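Local coordinates for protein yeast Cdc13 OB4 (Candida glabrata, PDB 3RMH) that serves in telomere maintenance, this chain being its C-terminal OB-fold dimerization domain, and probably binds DNA as part of the whole protein, at residues N80-D84 and E85-M89. The protein carries 2 engineered substitutions. Numbering follows the deposited sequence.
Sequences NFLGD and EVLTM. Engineered in segment 85-89: Val-86 (natural residue Ala).
Leu-82, the last residue of helix 75-82, and Leu-87 meet across a turn that illustrates how a chain leaving a helix can fold back over its final residue. Here, in the Cdc13 OB4 domain, the turn starts the loop toward strand 99-108 and lays it against strands 28-42 and 46-52 of the OB-fold sheet. The apolar part joins the two leucine side chains, which cross at about a right angle: CD1 of Leu-82 lies 3.8 Å from CB of Leu-87. With CG anti to the backbone N (chi1 180°), Leu-87 brings its CD1 branch 3.8 Å from CD2 of Leu-82, and its side chain also touches Ile-47 and Ile-41 of those strands. Backbone carbonyls make the second set of contacts. The O of Glu-85 sits 3.4 Å from CB of Leu-82, and the O of Leu-82 lies 3.4 Å from CB of Glu-85, so each residue rests against the other's carbonyl. Between them Gly-83 breaks the helix with a positive phi of 62°. Two polar groups of the turn are bound by helix 124-134: Glu-85 OE1 forms a salt bridge with Arg-128, and Leu-82 O accepts a hydrogen bond from Gln-125. The reversal thus combines leucine packing within the turn with polar ties from both its halves to one helix.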
loop_
_atom_site.group_PDB
_atom_site.type_symbol
_atom_site.label_atom_id
_atom_site.label_comp_id
_atom_site.label_asym_id
_atom_site.label_seq_id
_atom_site.Cartn_x
_atom_site.Cartn_y
_atom_site.Cartn_z
ATOM N N ASN B 80 -7.882 13.428 16.306
ATOM C CA ASN B 80 -9.293 13.594 15.961
ATOM C C ASN B 80 -9.958 12.231 15.814
ATOM O O ASN B 80 -11.099 12.030 16.245
ATOM C CB ASN B 80 -9.461 14.409 14.674
ATOM C CG ASN B 80 -8.971 15.843 14.817
ATOM O OD1 ASN B 80 -8.880 16.370 15.922
ATOM N ND2 ASN B 80 -8.655 16.478 13.689
ATOM N N PHE B 81 -9.251 11.288 15.207
ATOM C CA PHE B 81 -9.783 9.936 15.067
ATOM C C PHE B 81 -10.018 9.257 16.420
ATOM O O PHE B 81 -11.039 8.599 16.620
ATOM C CB PHE B 81 -8.874 9.061 14.197
ATOM C CG PHE B 81 -9.284 7.601 14.176
ATOM C CD1 PHE B 81 -8.710 6.685 15.045
ATOM C CD2 PHE B 81 -10.257 7.154 13.297
ATOM C CE1 PHE B 81 -9.096 5.349 15.033
ATOM C CE2 PHE B 81 -10.639 5.820 13.272
ATOM C CZ PHE B 81 -10.057 4.913 14.138
ATOM N N LEU B 82 -9.083 9.418 17.350
ATOM C CA LEU B 82 -9.172 8.724 18.640
ATOM C C LEU B 82 -10.129 9.378 19.632
ATOM O O LEU B 82 -10.824 8.691 20.382
ATOM C CB LEU B 82 -7.792 8.631 19.293
ATOM C CG LEU B 82 -6.670 7.908 18.548
ATOM C CD1 LEU B 82 -5.322 8.284 19.154
ATOM C CD2 LEU B 82 -6.874 6.388 18.542
ATOM N N GLY B 83 -10.148 10.704 19.664
ATOM C CA GLY B 83 -10.849 11.388 20.737
ATOM C C GLY B 83 -10.201 11.038 22.068
ATOM O O GLY B 83 -8.981 11.145 22.211
ATOM N N ASP B 84 -11.009 10.603 23.035
ATOM C CA ASP B 84 -10.525 10.281 24.379
ATOM C C ASP B 84 -10.107 8.820 24.507
ATOM O O ASP B 84 -10.361 8.183 25.529
ATOM C CB ASP B 84 -11.605 10.572 25.426
ATOM C CG ASP B 84 -11.763 12.051 25.714
ATOM O OD1 ASP B 84 -10.736 12.753 25.819
ATOM O OD2 ASP B 84 -12.919 12.509 25.842
ATOM N N GLU B 85 -9.470 8.291 23.472
ATOM C CA GLU B 85 -9.103 6.882 23.455
ATOM C C GLU B 85 -7.611 6.724 23.190
ATOM O O GLU B 85 -7.044 7.440 22.372
ATOM C CB GLU B 85 -9.912 6.148 22.381
ATOM C CG GLU B 85 -9.813 4.638 22.432
ATOM C CD GLU B 85 -10.675 4.033 23.525
ATOM O OE1 GLU B 85 -11.690 4.654 23.907
ATOM O OE2 GLU B 85 -10.333 2.934 23.998
ATOM N N VAL B 86 -6.977 5.786 23.882
ATOM C CA VAL B 86 -5.555 5.527 23.684
ATOM C C VAL B 86 -5.326 4.697 22.420
ATOM O O VAL B 86 -6.075 3.760 22.141
ATOM C CB VAL B 86 -4.949 4.797 24.901
ATOM C CG1 VAL B 86 -5.719 3.516 25.188
ATOM C CG2 VAL B 86 -3.478 4.504 24.665
ATOM N N LEU B 87 -4.295 5.051 21.658
ATOM C CA LEU B 87 -3.991 4.365 20.407
ATOM C C LEU B 87 -3.317 3.014 20.651
ATOM O O LEU B 87 -2.114 2.955 20.911
ATOM C CB LEU B 87 -3.100 5.232 19.511
ATOM C CG LEU B 87 -2.707 4.611 18.165
ATOM C CD1 LEU B 87 -3.936 4.212 17.346
ATOM C CD2 LEU B 87 -1.817 5.550 17.356
ATOM N N THR B 88 -4.098 1.937 20.573
ATOM C CA THR B 88 -3.559 0.576 20.613
ATOM C C THR B 88 -4.205 -0.263 19.521
ATOM O O THR B 88 -5.288 0.069 19.045
ATOM C CB THR B 88 -3.828 -0.112 21.954
ATOM O OG1 THR B 88 -5.240 -0.152 22.196
ATOM C CG2 THR B 88 -3.140 0.631 23.084
ATOM N N MET B 89 -3.558 -1.357 19.133
ATOM C CA MET B 89 -4.125 -2.212 18.096
ATOM C C MET B 89 -5.470 -2.785 18.535
ATOM O O MET B 89 -6.337 -3.073 17.709
ATOM C CB MET B 89 -3.169 -3.349 17.741
ATOM C CG MET B 89 -3.543 -4.080 16.460
ATOM S SD MET B 89 -3.467 -3.003 15.005
ATOM C CE MET B 89 -1.729 -2.598 14.988
#